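Local coordinates for D-alanyl transferase DltD (Enterococcus faecalis, PDB 6O93), which probably transfers D-alanine onto lipoteichoic acid in Gram-positive cell-wall biogenesis at the membrane, at residues K239-N244 with N298-D303. Numbering follows the deposited sequence.
Sequences KFEISN and NKRWSD. With PO4 (phosphate ion), chain G.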
loop_
_atom_site.group_PDB
_atom_site.type_symbol
_atom_site.label_atom_id
_atom_site.label_comp_id
_atom_site.label_asym_id
_atom_site.label_seq_id
_atom_site.Cartn_x
_atom_site.Cartn_y
_atom_site.Cartn_z
ATOM N N LYS A 239 -19.476 21.715 2.360
ATOM C CA LYS A 239 -18.506 22.725 2.760
ATOM C C LYS A 239 -17.171 22.140 3.199
ATOM O O LYS A 239 -16.274 22.903 3.572
ATOM C CB LYS A 239 -19.078 23.581 3.895
ATOM C CG LYS A 239 -19.520 22.778 5.110
ATOM C CD LYS A 239 -19.894 23.682 6.271
ATOM C CE LYS A 239 -20.431 22.881 7.447
ATOM N NZ LYS A 239 -20.685 23.737 8.639
ATOM N N PHE A 240 -17.014 20.818 3.167
ATOM C CA PHE A 240 -15.798 20.170 3.638
ATOM C C PHE A 240 -14.827 19.843 2.511
ATOM O O PHE A 240 -13.830 19.155 2.748
ATOM C CB PHE A 240 -16.149 18.894 4.407
ATOM C CG PHE A 240 -17.065 19.128 5.574
ATOM C CD1 PHE A 240 -16.568 19.593 6.778
ATOM C CD2 PHE A 240 -18.425 18.885 5.464
ATOM C CE1 PHE A 240 -17.410 19.812 7.854
ATOM C CE2 PHE A 240 -19.270 19.102 6.536
ATOM C CZ PHE A 240 -18.763 19.565 7.731
ATOM N N GLU A 241 -15.090 20.324 1.296
ATOM C CA GLU A 241 -14.255 20.017 0.133
ATOM C C GLU A 241 -14.154 18.509 -0.091
ATOM O O GLU A 241 -13.097 17.986 -0.448
ATOM C CB GLU A 241 -12.861 20.637 0.266
ATOM C CG GLU A 241 -12.840 22.155 0.138
ATOM C CD GLU A 241 -11.436 22.710 -0.030
ATOM O OE1 GLU A 241 -10.490 21.909 -0.188
ATOM O OE2 GLU A 241 -11.280 23.950 -0.009
ATOM N N ILE A 242 -15.266 17.807 0.119
ATOM C CA ILE A 242 -15.352 16.367 -0.102
ATOM C C ILE A 242 -16.090 16.118 -1.408
ATOM O O ILE A 242 -17.025 16.852 -1.756
ATOM C CB ILE A 242 -16.055 15.666 1.077
ATOM C CG1 ILE A 242 -15.213 15.799 2.349
ATOM C CG2 ILE A 242 -16.311 14.199 0.750
ATOM C CD1 ILE A 242 -15.931 15.366 3.615
ATOM N N SER A 243 -15.672 15.084 -2.137
ATOM C CA SER A 243 -16.325 14.743 -3.395
ATOM C C SER A 243 -17.821 14.544 -3.179
ATOM O O SER A 243 -18.251 13.993 -2.162
ATOM C CB SER A 243 -15.704 13.480 -3.992
ATOM O OG SER A 243 -14.353 13.702 -4.355
ATOM N N ASN A 244 -18.614 14.998 -4.152
ATOM C CA ASN A 244 -20.067 14.992 -4.001
ATOM C C ASN A 244 -20.590 13.592 -3.707
ATOM O O ASN A 244 -21.356 13.391 -2.758
ATOM C CB ASN A 244 -20.725 15.555 -5.262
ATOM C CG ASN A 244 -20.468 17.037 -5.441
ATOM O OD1 ASN A 244 -20.171 17.749 -4.481
ATOM N ND2 ASN A 244 -20.586 17.513 -6.675
ATOM N N ASN A 298 -7.750 16.121 5.592
ATOM C CA ASN A 298 -8.287 17.437 5.268
ATOM C C ASN A 298 -8.582 18.223 6.539
ATOM O O ASN A 298 -9.315 17.755 7.415
ATOM C CB ASN A 298 -9.556 17.292 4.425
ATOM C CG ASN A 298 -10.115 18.630 3.977
ATOM O OD1 ASN A 298 -9.409 19.640 3.960
ATOM N ND2 ASN A 298 -11.390 18.642 3.610
ATOM N N LYS A 299 -7.999 19.420 6.634
ATOM C CA LYS A 299 -8.195 20.253 7.817
ATOM C C LYS A 299 -9.673 20.542 8.050
ATOM O O LYS A 299 -10.155 20.472 9.186
ATOM C CB LYS A 299 -7.410 21.558 7.670
ATOM C CG LYS A 299 -7.407 22.446 8.916
ATOM C CD LYS A 299 -6.584 21.833 10.041
ATOM C CE LYS A 299 -6.573 22.725 11.277
ATOM N NZ LYS A 299 -5.838 22.091 12.411
ATOM N N ARG A 300 -10.410 20.866 6.984
ATOM C CA ARG A 300 -11.823 21.198 7.137
ATOM C C ARG A 300 -12.608 20.040 7.740
ATOM O O ARG A 300 -13.589 20.264 8.459
ATOM C CB ARG A 300 -12.415 21.597 5.784
ATOM C CG ARG A 300 -11.743 22.811 5.157
ATOM C CD ARG A 300 -12.454 23.267 3.890
ATOM N NE ARG A 300 -11.862 24.489 3.349
ATOM C CZ ARG A 300 -12.413 25.237 2.396
ATOM N NH1 ARG A 300 -13.582 24.897 1.867
ATOM N NH2 ARG A 300 -11.797 26.332 1.970
ATOM N N TRP A 301 -12.193 18.802 7.471
ATOM C CA TRP A 301 -12.896 17.652 8.025
ATOM C C TRP A 301 -12.442 17.355 9.450
ATOM O O TRP A 301 -13.273 17.083 10.322
ATOM C CB TRP A 301 -12.687 16.431 7.128
ATOM C CG TRP A 301 -13.431 15.224 7.591
ATOM C CD1 TRP A 301 -12.898 14.028 7.975
ATOM C CD2 TRP A 301 -14.851 15.095 7.735
ATOM N NE1 TRP A 301 -13.897 13.161 8.342
ATOM C CE2 TRP A 301 -15.106 13.792 8.205
ATOM C CE3 TRP A 301 -15.930 15.956 7.509
ATOM C CZ2 TRP A 301 -16.396 13.327 8.453
ATOM C CZ3 TRP A 301 -17.209 15.493 7.755
ATOM C CH2 TRP A 301 -17.431 14.191 8.224
ATOM N N SER A 302 -11.132 17.407 9.707
ATOM C CA SER A 302 -10.637 17.146 11.055
ATOM C C SER A 302 -11.152 18.181 12.048
ATOM O O SER A 302 -11.374 17.856 13.222
ATOM C CB SER A 302 -9.108 17.113 11.056
ATOM O OG SER A 302 -8.564 18.315 10.537
ATOM N N ASP A 303 -11.348 19.427 11.606
ATOM C CA ASP A 303 -11.951 20.427 12.480
ATOM C C ASP A 303 -13.347 20.006 12.919
ATOM O O ASP A 303 -13.777 20.335 14.031
ATOM C CB ASP A 303 -12.014 21.784 11.775
ATOM C CG ASP A 303 -10.653 22.445 11.644
ATOM O OD1 ASP A 303 -9.750 22.127 12.446
ATOM O OD2 ASP A 303 -10.491 23.295 10.742
HETATM P P PO4 G . -13.391 9.299 8.007
HETATM O O1 PO4 G . -12.755 8.083 8.641
HETATM O O2 PO4 G . -13.414 9.127 6.506
HETATM O O3 PO4 G . -12.588 10.525 8.367
HETATM O O4 PO4 G . -14.805 9.456 8.514
#
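The F240 ring has W301 on one face and its own neighbour K239 on the other, where CG of the lysine rests near the rim. W301 comes in edge-on, its six-membered ring T-shaped to the phenyl with the planes at 89° and the centroids 5.2 Å apart; W301 CE3 lies 3.8 Å from F240 CD1. At the phenyl's edge, in its plane, sits the main-chain O of R300. I242 meets the indole through its tip, CD1, 3.9 Å from W301 CE3. At the far side of the indole from F240, W301 NE1 donates to O3 of a phosphate ion (2.9 Å, N-H...O angle 142°), probably picked up from the crystallisation liquor and also held by T347. The third flat group is the guanidinium of R300, which the extended chain carries across E241, with K239 O at its edge. E241 OE2 stands over the centre of one face, 3.1 Å from R300 NH1, so the salt bridge works through charge alone and no N-H points at the oxygen. The other carboxylate oxygen, E241 OE1, is hydrogen-bonded to Y342 N.

All this joins the loop between helices 220-233 and 244-251 to the start of helix 299-305, which follows the fourth strand (289-294) of the parallel sheet in this SGNH-type fold. I242 also touches a Ser-His-Asp arrangement consistent with a catalytic triad. N298 is the N-cap: with CG anti to the backbone N (chi1 -176°), its OD1 accepts a weak bond from R300 N, while ND2 lies 2.6 Å from F240 O.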